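Local coordinates for protein tryptophanyl-tRNA synthetase (Cryptosporidium parvum Iowa II, PDB 3HV0) that probably attaches L-tryptophan to its tRNA at the expense of ATP, the chain being the class I catalytic part of a longer protein, at residues R81-E86 and D117-F122; E130-A135 and N157-A162. All blocks are in the same frame, centred on the assembly; numbering follows the deposited sequence.

Interaction 1: residues R81-E86 and D117-F122; sequences RGPSSE and DEKFIF. With TRP (tryptophan), chain C.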
loop_
_atom_site.group_PDB
_atom_site.type_symbol
_atom_site.label_atom_id
_atom_site.label_comp_id
_atom_site.label_asym_id
_atom_site.label_seq_id
_atom_site.Cartn_x
_atom_site.Cartn_y
_atom_site.Cartn_z
ATOM N N ARG A 81 14.995 -1.740 -9.685
ATOM C CA ARG A 81 14.768 -2.399 -10.955
ATOM C C ARG A 81 13.263 -2.772 -11.101
ATOM O O ARG A 81 12.642 -3.269 -10.186
ATOM C CB ARG A 81 15.702 -3.606 -11.031
ATOM C CG ARG A 81 15.271 -4.756 -11.916
ATOM C CD ARG A 81 15.224 -4.405 -13.404
ATOM N NE ARG A 81 14.743 -5.526 -14.202
ATOM C CZ ARG A 81 14.443 -5.463 -15.490
ATOM N NH1 ARG A 81 14.571 -4.329 -16.152
ATOM N NH2 ARG A 81 14.000 -6.545 -16.120
ATOM N N GLY A 82 12.682 -2.501 -12.260
ATOM C CA GLY A 82 11.301 -2.887 -12.535
ATOM C C GLY A 82 11.247 -4.134 -13.394
ATOM O O GLY A 82 11.597 -4.068 -14.561
ATOM N N PRO A 83 10.832 -5.283 -12.829
ATOM C CA PRO A 83 10.809 -6.543 -13.555
ATOM C C PRO A 83 9.689 -6.668 -14.600
ATOM O O PRO A 83 8.683 -7.323 -14.348
ATOM C CB PRO A 83 10.596 -7.571 -12.441
ATOM C CG PRO A 83 9.878 -6.865 -11.420
ATOM C CD PRO A 83 10.349 -5.460 -11.449
ATOM N N SER A 84 9.880 -6.066 -15.771
ATOM C CA SER A 84 8.959 -6.229 -16.896
ATOM C C SER A 84 9.411 -7.304 -17.870
ATOM O O SER A 84 8.698 -7.631 -18.818
ATOM C CB SER A 84 8.824 -4.908 -17.636
ATOM O OG SER A 84 10.028 -4.178 -17.547
ATOM N N SER A 85 10.612 -7.836 -17.659
ATOM C CA SER A 85 11.163 -8.899 -18.507
ATOM C C SER A 85 11.931 -9.850 -17.616
ATOM O O SER A 85 12.396 -9.467 -16.544
ATOM C CB SER A 85 12.100 -8.320 -19.577
ATOM O OG SER A 85 13.315 -7.844 -19.007
ATOM N N GLU A 86 12.068 -11.086 -18.072
ATOM C CA GLU A 86 12.709 -12.129 -17.281
ATOM C C GLU A 86 14.206 -11.888 -17.117
ATOM O O GLU A 86 14.779 -12.272 -16.091
ATOM C CB GLU A 86 12.464 -13.509 -17.877
ATOM C CG GLU A 86 12.585 -14.612 -16.835
ATOM C CD GLU A 86 12.341 -15.995 -17.392
ATOM O OE1 GLU A 86 11.155 -16.350 -17.598
ATOM O OE2 GLU A 86 13.345 -16.728 -17.592
ATOM N N ASP A 117 5.097 -4.756 -7.984
ATOM C CA ASP A 117 3.864 -3.982 -7.929
ATOM C C ASP A 117 3.727 -2.949 -9.053
ATOM O O ASP A 117 2.679 -2.879 -9.691
ATOM C CB ASP A 117 3.706 -3.307 -6.555
ATOM C CG ASP A 117 4.955 -2.540 -6.109
ATOM O OD1 ASP A 117 5.920 -2.471 -6.887
ATOM O OD2 ASP A 117 4.963 -2.010 -4.978
ATOM N N GLU A 118 4.782 -2.178 -9.309
ATOM C CA GLU A 118 4.756 -1.091 -10.306
ATOM C C GLU A 118 4.377 -1.570 -11.705
ATOM O O GLU A 118 3.561 -0.967 -12.375
ATOM C CB GLU A 118 6.136 -0.387 -10.348
ATOM C CG GLU A 118 6.339 0.630 -11.488
ATOM C CD GLU A 118 7.791 1.157 -11.600
ATOM O OE1 GLU A 118 8.726 0.558 -10.976
ATOM O OE2 GLU A 118 7.996 2.172 -12.334
ATOM N N LYS A 119 5.003 -2.652 -12.142
ATOM C CA LYS A 119 4.977 -3.083 -13.550
ATOM C C LYS A 119 3.713 -3.836 -13.831
ATOM O O LYS A 119 3.164 -3.754 -14.925
ATOM C CB LYS A 119 6.212 -3.933 -13.879
ATOM C CG LYS A 119 7.545 -3.170 -13.695
ATOM C CD LYS A 119 7.539 -1.929 -14.609
ATOM C CE LYS A 119 8.857 -1.178 -14.613
ATOM N NZ LYS A 119 8.871 -0.144 -15.707
ATOM N N PHE A 120 3.215 -4.546 -12.831
ATOM C CA PHE A 120 1.852 -5.004 -12.902
ATOM C C PHE A 120 0.886 -3.815 -13.018
ATOM O O PHE A 120 -0.123 -3.908 -13.716
ATOM C CB PHE A 120 1.512 -5.831 -11.686
ATOM C CG PHE A 120 0.041 -6.099 -11.531
ATOM C CD1 PHE A 120 -0.590 -6.984 -12.365
ATOM C CD2 PHE A 120 -0.693 -5.475 -10.553
ATOM C CE1 PHE A 120 -1.937 -7.248 -12.237
ATOM C CE2 PHE A 120 -2.050 -5.739 -10.413
ATOM C CZ PHE A 120 -2.675 -6.619 -11.259
ATOM N N ILE A 121 1.187 -2.702 -12.340
ATOM C CA ILE A 121 0.281 -1.558 -12.340
ATOM C C ILE A 121 0.285 -0.790 -13.663
ATOM O O ILE A 121 -0.782 -0.458 -14.190
ATOM C CB ILE A 121 0.526 -0.588 -11.155
ATOM C CG1 ILE A 121 -0.082 -1.164 -9.873
ATOM C CG2 ILE A 121 -0.150 0.773 -11.427
ATOM C CD1 ILE A 121 -1.604 -1.262 -9.926
ATOM N N PHE A 122 1.481 -0.552 -14.197
ATOM C CA PHE A 122 1.686 0.335 -15.341
ATOM C C PHE A 122 1.665 -0.336 -16.701
ATOM O O PHE A 122 1.710 0.355 -17.720
ATOM C CB PHE A 122 3.025 1.053 -15.177
ATOM C CG PHE A 122 2.947 2.258 -14.303
ATOM C CD1 PHE A 122 2.824 3.520 -14.856
ATOM C CD2 PHE A 122 3.001 2.137 -12.921
ATOM C CE1 PHE A 122 2.751 4.638 -14.051
ATOM C CE2 PHE A 122 2.949 3.242 -12.106
ATOM C CZ PHE A 122 2.819 4.499 -12.671
HETATM N N TRP C . 10.787 1.961 -11.178
HETATM C CA TRP C . 12.219 1.750 -11.540
HETATM C C TRP C . 12.322 1.227 -12.965
HETATM O O TRP C . 11.337 0.690 -13.506
HETATM C CB TRP C . 12.936 0.799 -10.560
HETATM C CG TRP C . 13.438 1.478 -9.308
HETATM C CD1 TRP C . 12.893 1.400 -8.050
HETATM C CD2 TRP C . 14.594 2.322 -9.183
HETATM N NE1 TRP C . 13.633 2.137 -7.165
HETATM C CE2 TRP C . 14.673 2.724 -7.835
HETATM C CE3 TRP C . 15.563 2.773 -10.074
HETATM C CZ2 TRP C . 15.685 3.556 -7.360
HETATM C CZ3 TRP C . 16.563 3.603 -9.601
HETATM C CH2 TRP C . 16.609 3.995 -8.253
HETATM O OXT TRP C . 13.396 1.358 -13.581
#
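Lys119 lays its aliphatic chain against the backbone of Gly82, and the bound tryptophan lies at the end of that chain. The lysine CG stands anti to its own carbonyl carbon (chi1 -61°) and the chain bends at chi2, which carries CE to 3.6 Å from Gly82 CA. Gly82 has no side chain, and the lysine methylene packs directly on its CA. Lys119 CE is then 3.3 Å from atom O of the bound TRP, a carboxylate oxygen, and Lys119 NZ is 3.4 Å from the same TRP O. Pro83, at the centre of an inverse gamma turn, turns the loop past Lys119 CG.

One residue earlier on the helix, Glu118 takes the ligand's amino group. Its CG is anti to the backbone N (chi1 171°), at the start of an extended chain that brings OE1 to the ligand N, from which it accepts a short hydrogen bond of 2.5 Å. That OE1 is also bonded to Thr115 OG1, which helps hold it in place. Arg81 N approaches the ligand CB. With a carboxylate at the ligand's amino group and a lysine near its carboxylate, the contact is complementary to a zwitterionic amino acid.

Interaction 2: residues E130-A135 and N157-A162; sequences ETHNYA and NLEYIA
His132 reaches from helix 128-143 across to the first turn of helix 157-174, where it meets Glu159 and Leu158. It is the main contributor, with roughly twice the buried surface of either partner. Its CG lies anti to the backbone N (chi1 -173°), which swings the imidazole off its own helix and toward the other.

The approach to Glu159 is made by the rim of the ring: CE1 of His132 lies 3.5 Å from Glu159 OE2, near the ring plane, and NE2 of the histidine is 3.7 Å from the same oxygen. Ring and carboxylate planes stand 77° apart, and the two side chains cross at about a right angle. This is a polar edge contact rather than a hydrogen bond. The glutamate chain is extended beyond CG, and its other oxygen, OE1, is hydrogen-bonded to Tyr136 OH, one turn along the helix from His132. That bond is the stronger polar tie of this side chain, while the Tyr136 ring also meets the imidazole. The nearby carboxylate might modestly favour a protonated imidazole.

Leu158 adds a looser contact. Its CB comes within 4.4 Å of His132 ND1, approaching the ring obliquely, and its side chain packs on Tyr165 of the second subunit. Leu158 N is hydrogen-bonded to Asp116 OD1, and His132 touches Asp116 too, so this residue at the start of helix 116-122 touches both partners.

The contact is light surface packing, with the closest CA pair, His132 and Leu158, 7.8 Å apart. It joins two helices separated in sequence by strand 152-156, an outermost strand of the sheet within this chain, in the alternating helix and strand pattern of the class I synthetase Rossmann-like catalytic domain, beside the dimer interface.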
loop_
_atom_site.group_PDB
_atom_site.type_symbol
_atom_site.label_atom_id
_atom_site.label_comp_id
_atom_site.label_asym_id
_atom_site.label_seq_id
_atom_site.Cartn_x
_atom_site.Cartn_y
_atom_site.Cartn_z
ATOM N N GLU A 130 3.564 -13.217 -12.962
ATOM C CA GLU A 130 4.677 -13.052 -13.892
ATOM C C GLU A 130 5.722 -12.083 -13.365
ATOM O O GLU A 130 6.927 -12.334 -13.463
ATOM C CB GLU A 130 4.167 -12.559 -15.240
ATOM C CG GLU A 130 3.313 -13.610 -16.000
ATOM C CD GLU A 130 2.656 -13.038 -17.234
ATOM O OE1 GLU A 130 1.963 -12.011 -17.137
ATOM O OE2 GLU A 130 2.830 -13.616 -18.309
ATOM N N THR A 131 5.240 -10.970 -12.812
ATOM C CA THR A 131 6.088 -9.931 -12.274
ATOM C C THR A 131 6.885 -10.409 -11.070
ATOM O O THR A 131 8.020 -9.979 -10.843
ATOM C CB THR A 131 5.263 -8.700 -11.845
ATOM O OG1 THR A 131 4.324 -8.373 -12.864
ATOM C CG2 THR A 131 6.164 -7.541 -11.734
ATOM N N HIS A 132 6.277 -11.301 -10.301
ATOM C CA HIS A 132 6.919 -11.824 -9.111
ATOM C C HIS A 132 8.030 -12.763 -9.536
ATOM O O HIS A 132 9.149 -12.628 -9.040
ATOM C CB HIS A 132 5.893 -12.522 -8.217
ATOM C CG HIS A 132 6.437 -12.952 -6.896
ATOM N ND1 HIS A 132 6.854 -12.056 -5.938
ATOM C CD2 HIS A 132 6.645 -14.187 -6.375
ATOM C CE1 HIS A 132 7.300 -12.717 -4.884
ATOM N NE2 HIS A 132 7.183 -14.014 -5.122
ATOM N N ASN A 133 7.730 -13.687 -10.464
ATOM C CA ASN A 133 8.753 -14.586 -11.030
ATOM C C ASN A 133 9.881 -13.840 -11.750
ATOM O O ASN A 133 11.073 -14.191 -11.595
ATOM C CB ASN A 133 8.135 -15.596 -11.989
ATOM C CG ASN A 133 7.141 -16.532 -11.306
ATOM O OD1 ASN A 133 7.170 -16.720 -10.082
ATOM N ND2 ASN A 133 6.255 -17.124 -12.099
ATOM N N TYR A 134 9.506 -12.825 -12.539
ATOM C CA TYR A 134 10.472 -12.037 -13.279
ATOM C C TYR A 134 11.375 -11.314 -12.284
ATOM O O TYR A 134 12.552 -11.077 -12.560
ATOM C CB TYR A 134 9.800 -10.972 -14.121
ATOM C CG TYR A 134 9.088 -11.383 -15.381
ATOM C CD1 TYR A 134 9.062 -12.702 -15.833
ATOM C CD2 TYR A 134 8.430 -10.417 -16.140
ATOM C CE1 TYR A 134 8.377 -13.047 -17.005
ATOM C CE2 TYR A 134 7.740 -10.743 -17.300
ATOM C CZ TYR A 134 7.723 -12.054 -17.738
ATOM O OH TYR A 134 7.044 -12.356 -18.894
ATOM N N ALA A 135 10.790 -10.915 -11.152
ATOM C CA ALA A 135 11.543 -10.324 -10.060
ATOM C C ALA A 135 12.631 -11.260 -9.560
ATOM O O ALA A 135 13.773 -10.840 -9.395
ATOM C CB ALA A 135 10.633 -9.955 -8.924
ATOM N N ASN A 157 8.747 -5.621 -3.623
ATOM C CA ASN A 157 7.704 -4.888 -2.940
ATOM C C ASN A 157 6.601 -5.814 -2.409
ATOM O O ASN A 157 6.070 -5.580 -1.342
ATOM C CB ASN A 157 7.114 -3.800 -3.832
ATOM C CG ASN A 157 7.993 -2.592 -3.944
ATOM O OD1 ASN A 157 8.847 -2.353 -3.104
ATOM N ND2 ASN A 157 7.798 -1.822 -4.996
ATOM N N LEU A 158 6.268 -6.875 -3.122
ATOM C CA LEU A 158 5.222 -7.764 -2.620
ATOM C C LEU A 158 5.621 -8.413 -1.290
ATOM O O LEU A 158 4.765 -8.797 -0.491
ATOM C CB LEU A 158 4.822 -8.825 -3.660
ATOM C CG LEU A 158 3.823 -8.353 -4.744
ATOM C CD1 LEU A 158 3.117 -9.527 -5.421
ATOM C CD2 LEU A 158 2.763 -7.466 -4.189
ATOM N N GLU A 159 6.923 -8.530 -1.046
ATOM C CA GLU A 159 7.358 -9.222 0.149
ATOM C C GLU A 159 7.769 -8.330 1.294
ATOM O O GLU A 159 7.744 -8.782 2.419
ATOM C CB GLU A 159 8.425 -10.230 -0.201
ATOM C CG GLU A 159 7.787 -11.497 -0.739
ATOM C CD GLU A 159 8.769 -12.478 -1.274
ATOM O OE1 GLU A 159 9.972 -12.158 -1.345
ATOM O OE2 GLU A 159 8.318 -13.582 -1.634
ATOM N N TYR A 160 8.089 -7.066 1.009
ATOM C CA TYR A 160 8.602 -6.123 2.009
ATOM C C TYR A 160 7.674 -4.946 2.225
ATOM O O TYR A 160 8.024 -4.017 2.951
ATOM C CB TYR A 160 9.979 -5.618 1.570
ATOM C CG TYR A 160 10.792 -4.911 2.642
ATOM C CD1 TYR A 160 11.269 -5.598 3.743
ATOM C CD2 TYR A 160 11.113 -3.568 2.522
ATOM C CE1 TYR A 160 12.021 -4.959 4.721
ATOM C CE2 TYR A 160 11.833 -2.920 3.490
ATOM C CZ TYR A 160 12.297 -3.620 4.587
ATOM O OH TYR A 160 13.038 -2.972 5.547
ATOM N N ILE A 161 6.484 -4.999 1.631
ATOM C CA ILE A 161 5.559 -3.881 1.640
ATOM C C ILE A 161 5.199 -3.404 3.057
ATOM O O ILE A 161 5.075 -2.206 3.300
ATOM C CB ILE A 161 4.254 -4.209 0.826
ATOM C CG1 ILE A 161 3.357 -2.976 0.762
ATOM C CG2 ILE A 161 3.495 -5.386 1.402
ATOM C CD1 ILE A 161 3.985 -1.833 0.020
ATOM N N ALA A 162 5.033 -4.344 3.984
ATOM C CA ALA A 162 4.637 -4.027 5.346
ATOM C C ALA A 162 5.670 -3.211 6.051
ATOM O O ALA A 162 5.334 -2.308 6.796
ATOM C CB ALA A 162 4.384 -5.303 6.130
#

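Interaction 1 is partly buried and belongs to the tryptophan pocket; interaction 2 is a surface contact, with Leu158 about 14 Å from the ligand. Their centres are only 9 Å apart, and they are joined directly: Asp117 OD1 of the first probably hydrogen-bonds Asn157 ND2 of the second at 2.7 Å, while Pro83 and Ser84 pack against Tyr134 and Ala135. Helix 128-143 thus backs the pocket loop 81-86 as well as facing helix 157-174. The chemistry follows the place: a glycine-lysine fit and charges directed at a ligand inside, a histidine rim against a carboxylate outside. Segments 117-122 and 157-162 also reach the second subunit, among others through Asp117, Phe120, Leu158 and Ile161.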